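Local coordinates for mucosa-associated lymphoid tissue lymphoma translocation protein 1 (Isoform 2) (Homo sapiens, PDB 3BFO) that probably acts as a cysteine protease of the paracaspase family, here represented by its second C2-type immunoglobulin-like domain, at residues A27-N40 with E60-D72. Sequence-based numbering, arbitrary orientation.
Sequences AVGSPIPHYQWFKN and EHQGTYWCHVYND
C67 lies over one face of the W37 indole, its CB 3.6 Å from the six-membered ring centroid and its SG over the five-membered ring, while that sulfur meets the Y35 ring at its edge. W37 NE1 hydrogen-bonds K49 O, outside the segments. On the opposite sheet face, F38 and W66 form an offset stack, centroids 4.4 Å apart and planes at 10°; W66 reaches it with CG set between its backbone N and carbonyl carbon (chi1 48°), which brings the indole over F38 CB. H34 CB similarly sits on a face of Y70. K39 lays its aliphatic chain along Y65, with CG 3.8 Å from the ring centroid, and at the ring edge Y65 OH donates to H61 O at 2.6 Å. A phenylalanine for Y65 would probably leave H61 O without this donor, the water on K39 NZ without its hydroxyl acceptor and K39 CD without its nearest contact. Backbone bonds pair H34, Q36 and F38 with Y70, H68 and W66; beyond the strands, N71 ND2 donates to P31 O at 2.9 Å. Antiparallel strands 34-39 (C) and 63-70 (F), with core tryptophan, F-strand cysteine and tyrosine corner, are characteristic of the immunoglobulin fold.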
ATOM      1  N   ALA A  27     -10.118  -0.149   3.540  1.00 15.15           N
ATOM      2  CA  ALA A  27     -10.674   0.316   4.784  1.00 15.62           C
ATOM      3  C   ALA A  27     -12.153   0.588   4.607  1.00 15.30           C
ATOM      4  O   ALA A  27     -12.627   0.819   3.498  1.00 16.70           O
ATOM      5  CB  ALA A  27      -9.978   1.587   5.255  1.00 15.66           C
ATOM      6  N   VAL A  28     -12.868   0.592   5.728  1.00 17.26           N
ATOM      7  CA  VAL A  28     -14.232   1.073   5.813  1.00 18.40           C
ATOM      8  C   VAL A  28     -14.239   2.339   6.687  1.00 17.23           C
ATOM      9  O   VAL A  28     -13.275   2.653   7.367  1.00 17.19           O
ATOM     10  CB  VAL A  28     -15.179  -0.017   6.415  1.00 20.61           C
ATOM     11  CG1 VAL A  28     -15.229  -1.271   5.528  1.00 25.47           C
ATOM     12  CG2 VAL A  28     -14.750  -0.392   7.850  1.00 22.46           C
ATOM     13  N   GLY A  29     -15.323   3.084   6.616  1.00 19.33           N
ATOM     14  CA  GLY A  29     -15.483   4.261   7.447  1.00 18.58           C
ATOM     15  C   GLY A  29     -16.345   5.274   6.754  1.00 17.09           C
ATOM     16  O   GLY A  29     -16.532   5.231   5.535  1.00 17.39           O
ATOM     17  N   SER A  30     -16.839   6.220   7.541  1.00 16.50           N
ATOM     18  CA  SER A  30     -17.525   7.361   6.950  1.00 17.36           C
ATOM     19  C   SER A  30     -17.111   8.569   7.757  1.00 16.72           C
ATOM     20  O   SER A  30     -17.310   8.546   8.999  1.00 18.79           O
ATOM     21  CB  SER A  30     -19.048   7.145   7.067  1.00 18.43           C
ATOM     22  OG  SER A  30     -19.750   8.256   6.516  1.00 22.61           O
ATOM     23  N   PRO A  31     -16.635   9.641   7.097  1.00 16.79           N
ATOM     24  CA  PRO A  31     -16.500   9.763   5.640  1.00 16.34           C
ATOM     25  C   PRO A  31     -15.609   8.699   5.013  1.00 14.18           C
ATOM     26  O   PRO A  31     -14.729   8.092   5.659  1.00 13.78           O
ATOM     27  CB  PRO A  31     -15.839  11.145   5.464  1.00 17.79           C
ATOM     28  CG  PRO A  31     -16.278  11.894   6.708  1.00 18.07           C
ATOM     29  CD  PRO A  31     -16.274  10.888   7.794  1.00 17.58           C
ATOM     30  N   ILE A  32     -15.832   8.508   3.734  1.00 14.94           N
ATOM     31  CA  ILE A  32     -15.173   7.445   2.985  1.00 14.84           C
ATOM     32  C   ILE A  32     -13.651   7.599   3.074  1.00 13.63           C
ATOM     33  O   ILE A  32     -13.124   8.670   2.851  1.00 15.87           O
ATOM     34  CB  ILE A  32     -15.617   7.466   1.536  1.00 15.55           C
ATOM     35  CG1 ILE A  32     -17.089   7.208   1.382  1.00 19.06           C
ATOM     36  CG2 ILE A  32     -14.802   6.517   0.647  1.00 17.84           C
ATOM     37  CD1 ILE A  32     -17.587   7.770   0.081  1.00 20.30           C
ATOM     38  N   PRO A  33     -12.923   6.539   3.428  1.00 13.60           N
ATOM     39  CA  PRO A  33     -11.453   6.646   3.519  1.00 13.54           C
ATOM     40  C   PRO A  33     -10.786   6.984   2.211  1.00 12.22           C
ATOM     41  O   PRO A  33     -11.198   6.521   1.138  1.00 14.66           O
ATOM     42  CB  PRO A  33     -11.020   5.283   4.027  1.00 15.54           C
ATOM     43  CG  PRO A  33     -12.257   4.745   4.723  1.00 18.99           C
ATOM     44  CD  PRO A  33     -13.408   5.255   3.939  1.00 16.26           C
ATOM     45  N   HIS A  34      -9.702   7.741   2.333  1.00 12.09           N
ATOM     46  CA  HIS A  34      -8.726   7.993   1.296  1.00 12.80           C
ATOM     47  C   HIS A  34      -7.444   7.231   1.626  1.00 11.37           C
ATOM     48  O   HIS A  34      -7.204   6.831   2.762  1.00 12.31           O
ATOM     49  CB  HIS A  34      -8.401   9.481   1.295  1.00 15.61           C
ATOM     50  CG  HIS A  34      -9.540  10.335   0.898  1.00 20.00           C
ATOM     51  ND1 HIS A  34     -10.464  10.842   1.789  1.00 24.54           N
ATOM     52  CD2 HIS A  34      -9.886  10.807  -0.318  1.00 20.75           C
ATOM     53  CE1 HIS A  34     -11.327  11.600   1.133  1.00 24.31           C
ATOM     54  NE2 HIS A  34     -11.013  11.580  -0.153  1.00 27.40           N
ATOM     55  N   TYR A  35      -6.642   7.080   0.568  1.00 12.27           N
ATOM     56  CA  TYR A  35      -5.445   6.215   0.637  1.00 11.45           C
ATOM     57  C   TYR A  35      -4.259   6.978   0.044  1.00 12.61           C
ATOM     58  O   TYR A  35      -4.404   7.733  -0.924  1.00 13.21           O
ATOM     59  CB  TYR A  35      -5.660   4.957  -0.237  1.00 12.28           C
ATOM     60  CG  TYR A  35      -6.836   4.121   0.228  1.00 11.84           C
ATOM     61  CD1 TYR A  35      -6.680   3.084   1.139  1.00 12.43           C
ATOM     62  CD2 TYR A  35      -8.125   4.439  -0.188  1.00 12.83           C
ATOM     63  CE1 TYR A  35      -7.780   2.384   1.598  1.00 12.99           C
ATOM     64  CE2 TYR A  35      -9.223   3.785   0.271  1.00 14.38           C
ATOM     65  CZ  TYR A  35      -9.058   2.739   1.181  1.00 12.48           C
ATOM     66  OH  TYR A  35     -10.182   2.070   1.657  1.00 14.77           O
ATOM     67  N   GLN A  36      -3.077   6.681   0.570  1.00 11.83           N
ATOM     68  CA  GLN A  36      -1.845   7.157  -0.067  1.00 11.67           C
ATOM     69  C   GLN A  36      -0.742   6.137   0.256  1.00 12.23           C
ATOM     70  O   GLN A  36      -0.481   5.870   1.415  1.00 12.12           O
ATOM     71  CB  GLN A  36      -1.444   8.534   0.455  1.00 13.82           C
ATOM     72  CG  GLN A  36      -0.039   9.008  -0.089  1.00 14.85           C
ATOM     73  CD  GLN A  36       0.039   9.170  -1.592  1.00 14.26           C
ATOM     74  OE1 GLN A  36      -0.693   9.930  -2.216  1.00 17.84           O
ATOM     75  NE2 GLN A  36       0.935   8.419  -2.192  1.00 16.68           N
ATOM     76  N   TRP A  37      -0.136   5.575  -0.797  1.00 11.26           N
ATOM     77  CA  TRP A  37       0.917   4.601  -0.609  1.00 12.14           C
ATOM     78  C   TRP A  37       2.278   5.258  -0.459  1.00 13.57           C
ATOM     79  O   TRP A  37       2.562   6.319  -1.023  1.00 14.37           O
ATOM     80  CB  TRP A  37       0.983   3.661  -1.828  1.00 13.01           C
ATOM     81  CG  TRP A  37      -0.162   2.672  -1.830  1.00 11.74           C
ATOM     82  CD1 TRP A  37      -1.378   2.824  -2.430  1.00 12.11           C
ATOM     83  CD2 TRP A  37      -0.207   1.432  -1.141  1.00 12.19           C
ATOM     84  NE1 TRP A  37      -2.184   1.715  -2.181  1.00 12.13           N
ATOM     85  CE2 TRP A  37      -1.479   0.868  -1.377  1.00 11.26           C
ATOM     86  CE3 TRP A  37       0.694   0.718  -0.382  1.00 12.48           C
ATOM     87  CZ2 TRP A  37      -1.867  -0.384  -0.842  1.00 13.16           C
ATOM     88  CZ3 TRP A  37       0.302  -0.502   0.161  1.00 13.43           C
ATOM     89  CH2 TRP A  37      -0.962  -1.037  -0.052  1.00 13.08           C
ATOM     90  N   PHE A  38       3.143   4.587   0.297  1.00 14.27           N
ATOM     91  CA  PHE A  38       4.500   5.031   0.562  1.00 15.16           C
ATOM     92  C   PHE A  38       5.444   3.885   0.314  1.00 15.83           C
ATOM     93  O   PHE A  38       5.112   2.731   0.532  1.00 15.98           O
ATOM     94  CB  PHE A  38       4.636   5.492   2.012  1.00 16.37           C
ATOM     95  CG  PHE A  38       3.866   6.765   2.284  1.00 16.32           C
ATOM     96  CD1 PHE A  38       4.486   8.008   2.220  1.00 18.13           C
ATOM     97  CD2 PHE A  38       2.499   6.729   2.562  1.00 15.27           C
ATOM     98  CE1 PHE A  38       3.760   9.222   2.410  1.00 19.17           C
ATOM     99  CE2 PHE A  38       1.785   7.917   2.760  1.00 17.14           C
ATOM    100  CZ  PHE A  38       2.401   9.167   2.654  1.00 17.35           C
ATOM    101  N   LYS A  39       6.618   4.214  -0.198  0.50 18.17           N
ATOM    102  CA  LYS A  39       7.712   3.254  -0.218  0.50 19.57           C
ATOM    103  C   LYS A  39       8.934   3.979   0.331  0.50 20.61           C
ATOM    104  O   LYS A  39       9.196   5.128   0.007  0.50 21.15           O
ATOM    105  CB  LYS A  39       8.006   2.755  -1.621  0.50 19.37           C
ATOM    106  CG  LYS A  39       9.212   1.819  -1.660  0.50 21.06           C
ATOM    107  CD  LYS A  39       9.617   1.397  -3.070  0.50 24.26           C
ATOM    108  CE  LYS A  39       9.951   2.545  -4.034  0.50 26.06           C
ATOM    109  NZ  LYS A  39       9.837   2.106  -5.483  0.50 26.78           N
ATOM    110  N   ASN A  40       9.704   3.263   1.129  1.00 22.44           N
ATOM    111  CA  ASN A  40      10.993   3.799   1.685  1.00 23.36           C
ATOM    112  C   ASN A  40      10.830   5.264   2.101  1.00 24.47           C
ATOM    113  O   ASN A  40      11.651   6.154   1.721  1.00 25.32           O
ATOM    114  CB  ASN A  40      12.116   3.659   0.665  1.00 24.91           C
ATOM    115  CG  ASN A  40      12.395   2.223   0.286  1.00 25.66           C
ATOM    116  OD1 ASN A  40      12.042   1.306   1.011  1.00 27.06           O
ATOM    117  ND2 ASN A  40      13.036   2.024  -0.863  1.00 31.47           N
ATOM    118  N   GLU A  60      14.504  -2.021  -8.564  1.00 20.69           N
ATOM    119  CA  GLU A  60      14.092  -0.708  -8.073  1.00 22.31           C
ATOM    120  C   GLU A  60      12.799  -0.765  -7.264  1.00 21.36           C
ATOM    121  O   GLU A  60      12.513   0.133  -6.475  1.00 22.82           O
ATOM    122  CB  GLU A  60      13.924   0.303  -9.211  1.00 24.09           C
ATOM    123  CG  GLU A  60      12.797  -0.044 -10.174  1.00 28.56           C
ATOM    124  CD  GLU A  60      12.467   1.089 -11.130  1.00 35.42           C
ATOM    125  OE1 GLU A  60      12.276   2.232 -10.675  1.00 38.88           O
ATOM    126  OE2 GLU A  60      12.398   0.835 -12.342  1.00 38.78           O
ATOM    127  N   HIS A  61      12.005  -1.822  -7.443  1.00 18.73           N
ATOM    128  CA  HIS A  61      10.737  -1.917  -6.698  1.00 18.03           C
ATOM    129  C   HIS A  61      10.884  -2.598  -5.343  1.00 19.02           C
ATOM    130  O   HIS A  61       9.906  -2.678  -4.588  1.00 19.72           O
ATOM    131  CB  HIS A  61       9.725  -2.661  -7.540  1.00 17.93           C
ATOM    132  CG  HIS A  61       9.533  -2.053  -8.877  1.00 18.47           C
ATOM    133  ND1 HIS A  61       8.872  -0.857  -9.098  1.00 22.14           N
ATOM    134  CD2 HIS A  61       9.980  -2.480 -10.070  1.00 17.36           C
ATOM    135  CE1 HIS A  61       8.943  -0.574 -10.387  1.00 21.29           C
ATOM    136  NE2 HIS A  61       9.598  -1.545 -10.994  1.00 22.73           N
ATOM    137  N   GLN A  62      12.087  -3.067  -4.989  1.00 19.51           N
ATOM    138  CA  GLN A  62      12.304  -3.643  -3.676  1.00 20.33           C
ATOM    139  C   GLN A  62      12.154  -2.535  -2.643  1.00 21.20           C
ATOM    140  O   GLN A  62      12.523  -1.379  -2.895  1.00 24.18           O
ATOM    141  CB  GLN A  62      13.717  -4.210  -3.598  1.00 21.63           C
ATOM    142  CG  GLN A  62      14.049  -4.993  -2.337  1.00 25.91           C
ATOM    143  CD  GLN A  62      15.227  -5.927  -2.571  1.00 27.73           C
ATOM    144  OE1 GLN A  62      15.071  -7.147  -2.701  1.00 26.89           O
ATOM    145  NE2 GLN A  62      16.418  -5.348  -2.649  1.00 31.95           N
ATOM    146  N   GLY A  63      11.582  -2.859  -1.499  1.00 19.72           N
ATOM    147  CA  GLY A  63      11.526  -1.860  -0.434  1.00 20.75           C
ATOM    148  C   GLY A  63      10.448  -2.192   0.557  1.00 20.61           C
ATOM    149  O   GLY A  63       9.821  -3.275   0.522  1.00 21.42           O
ATOM    150  N   THR A  64      10.235  -1.216   1.450  1.00 19.98           N
ATOM    151  CA  THR A  64       9.296  -1.369   2.523  1.00 18.34           C
ATOM    152  C   THR A  64       8.132  -0.442   2.175  1.00 17.77           C
ATOM    153  O   THR A  64       8.389   0.739   1.932  1.00 22.92           O
ATOM    154  CB  THR A  64       9.909  -0.949   3.891  1.00 27.77           C
ATOM    155  OG1 THR A  64      11.056  -1.758   4.121  1.00 32.73           O
ATOM    156  CG2 THR A  64       8.853  -1.197   4.949  1.00 26.56           C
ATOM    157  N   TYR A  65       6.907  -0.987   2.144  1.00 18.84           N
ATOM    158  CA  TYR A  65       5.709  -0.212   1.704  1.00 18.00           C
ATOM    159  C   TYR A  65       4.681  -0.181   2.790  1.00 18.24           C
ATOM    160  O   TYR A  65       4.577  -1.079   3.611  1.00 18.64           O
ATOM    161  CB  TYR A  65       5.055  -0.886   0.507  1.00 16.59           C
ATOM    162  CG  TYR A  65       5.866  -0.910  -0.793  1.00 15.39           C
ATOM    163  CD1 TYR A  65       5.530  -0.066  -1.858  1.00 15.01           C
ATOM    164  CD2 TYR A  65       6.960  -1.770  -0.953  1.00 16.01           C
ATOM    165  CE1 TYR A  65       6.227  -0.079  -3.059  1.00 17.07           C
ATOM    166  CE2 TYR A  65       7.660  -1.775  -2.168  1.00 15.27           C
ATOM    167  CZ  TYR A  65       7.283  -0.961  -3.190  1.00 16.70           C
ATOM    168  OH  TYR A  65       7.937  -0.991  -4.395  1.00 18.43           O
ATOM    169  N   TRP A  66       3.858   0.859   2.757  1.00 17.28           N
ATOM    170  CA  TRP A  66       2.672   0.919   3.605  1.00 16.01           C
ATOM    171  C   TRP A  66       1.730   1.956   2.998  1.00 13.63           C
ATOM    172  O   TRP A  66       2.103   2.699   2.101  1.00 14.43           O
ATOM    173  CB  TRP A  66       3.017   1.315   5.033  1.00 19.22           C
ATOM    174  CG  TRP A  66       3.889   2.469   5.040  1.00 22.17           C
ATOM    175  CD1 TRP A  66       5.279   2.507   4.778  1.00 24.52           C
ATOM    176  CD2 TRP A  66       3.538   3.726   5.487  1.00 23.42           C
ATOM    177  NE1 TRP A  66       5.731   3.779   4.934  1.00 24.09           N
ATOM    178  CE2 TRP A  66       4.675   4.558   5.359  1.00 25.01           C
ATOM    179  CE3 TRP A  66       2.326   4.300   5.880  1.00 21.57           C
ATOM    180  CZ2 TRP A  66       4.635   5.958   5.674  1.00 23.21           C
ATOM    181  CZ3 TRP A  66       2.299   5.668   6.189  1.00 23.19           C
ATOM    182  CH2 TRP A  66       3.446   6.476   6.099  1.00 25.65           C
ATOM    183  N   CYS A  67       0.504   1.930   3.499  1.00 13.14           N
ATOM    184  CA  CYS A  67      -0.534   2.824   3.022  1.00 12.57           C
ATOM    185  C   CYS A  67      -1.066   3.623   4.184  1.00 12.11           C
ATOM    186  O   CYS A  67      -1.410   3.048   5.211  1.00 13.68           O
ATOM    187  CB  CYS A  67      -1.637   1.988   2.359  1.00 12.74           C
ATOM    188  SG  CYS A  67      -2.870   2.940   1.493  1.00 12.57           S
ATOM    189  N   HIS A  68      -1.150   4.938   4.002  1.00 12.14           N
ATOM    190  CA  HIS A  68      -1.832   5.797   4.970  1.00 12.34           C
ATOM    191  C   HIS A  68      -3.280   5.915   4.564  1.00 11.76           C
ATOM    192  O   HIS A  68      -3.586   6.233   3.412  1.00 13.21           O
ATOM    193  CB  HIS A  68      -1.182   7.184   5.013  1.00 13.19           C
ATOM    194  CG  HIS A  68      -1.759   8.058   6.069  1.00 13.83           C
ATOM    195  ND1 HIS A  68      -1.619   7.787   7.406  1.00 15.24           N
ATOM    196  CD2 HIS A  68      -2.520   9.177   5.997  1.00 14.69           C
ATOM    197  CE1 HIS A  68      -2.212   8.724   8.124  1.00 16.32           C
ATOM    198  NE2 HIS A  68      -2.808   9.561   7.297  1.00 14.53           N
ATOM    199  N   VAL A  69      -4.172   5.618   5.508  1.00 11.63           N
ATOM    200  CA  VAL A  69      -5.604   5.598   5.240  1.00 12.13           C
ATOM    201  C   VAL A  69      -6.250   6.639   6.130  1.00 11.93           C
ATOM    202  O   VAL A  69      -5.965   6.714   7.313  1.00 13.72           O
ATOM    203  CB  VAL A  69      -6.196   4.209   5.516  1.00 12.74           C
ATOM    204  CG1 VAL A  69      -7.629   4.165   5.115  1.00 15.83           C
ATOM    205  CG2 VAL A  69      -5.422   3.145   4.741  1.00 13.92           C
ATOM    206  N   TYR A  70      -7.101   7.506   5.552  1.00 11.69           N
ATOM    207  CA  TYR A  70      -7.504   8.663   6.351  1.00 11.56           C
ATOM    208  C   TYR A  70      -8.808   9.265   5.880  1.00 11.78           C
ATOM    209  O   TYR A  70      -9.198   9.146   4.687  1.00 12.44           O
ATOM    210  CB  TYR A  70      -6.403   9.751   6.324  1.00 13.03           C
ATOM    211  CG  TYR A  70      -6.167  10.366   4.976  1.00 12.84           C
ATOM    212  CD1 TYR A  70      -6.715  11.602   4.654  1.00 13.69           C
ATOM    213  CD2 TYR A  70      -5.432   9.701   3.988  1.00 13.53           C
ATOM    214  CE1 TYR A  70      -6.518  12.161   3.439  1.00 15.31           C
ATOM    215  CE2 TYR A  70      -5.217  10.273   2.751  1.00 13.10           C
ATOM    216  CZ  TYR A  70      -5.789  11.485   2.476  1.00 14.57           C
ATOM    217  OH  TYR A  70      -5.628  12.067   1.257  1.00 16.05           O
ATOM    218  N   ASN A  71      -9.453   9.955   6.796  1.00 12.46           N
ATOM    219  CA  ASN A  71     -10.525  10.867   6.421  1.00 12.42           C
ATOM    220  C   ASN A  71     -10.374  12.116   7.273  1.00 12.42           C
ATOM    221  O   ASN A  71      -9.301  12.369   7.802  1.00 13.56           O
ATOM    222  CB  ASN A  71     -11.877  10.187   6.517  1.00 12.67           C
ATOM    223  CG  ASN A  71     -12.238   9.746   7.915  1.00 12.61           C
ATOM    224  OD1 ASN A  71     -11.674  10.228   8.897  1.00 13.29           O
ATOM    225  ND2 ASN A  71     -13.214   8.849   8.027  1.00 13.87           N
ATOM    226  N   ASP A  72     -11.413  12.969   7.328  1.00 12.38           N
ATOM    227  CA  ASP A  72     -11.315  14.225   8.055  1.00 13.02           C
ATOM    228  C   ASP A  72     -11.500  14.110   9.552  1.00 13.62           C
ATOM    229  O   ASP A  72     -11.571  15.129  10.226  1.00 14.48           O
ATOM    230  CB  ASP A  72     -12.256  15.272   7.408  1.00 14.24           C
ATOM    231  CG  ASP A  72     -13.717  14.940   7.573  1.00 15.53           C
ATOM    232  OD1 ASP A  72     -14.028  13.971   8.286  1.00 17.62           O
ATOM    233  OD2 ASP A  72     -14.561  15.709   7.044  1.00 18.04           O
TER
HETATM  234  O   HOH W   1      -4.715  10.555  -0.800  1.00 18.55           O
HETATM  235  O   HOH W   2       7.555   0.734  -6.488  1.00 21.00           O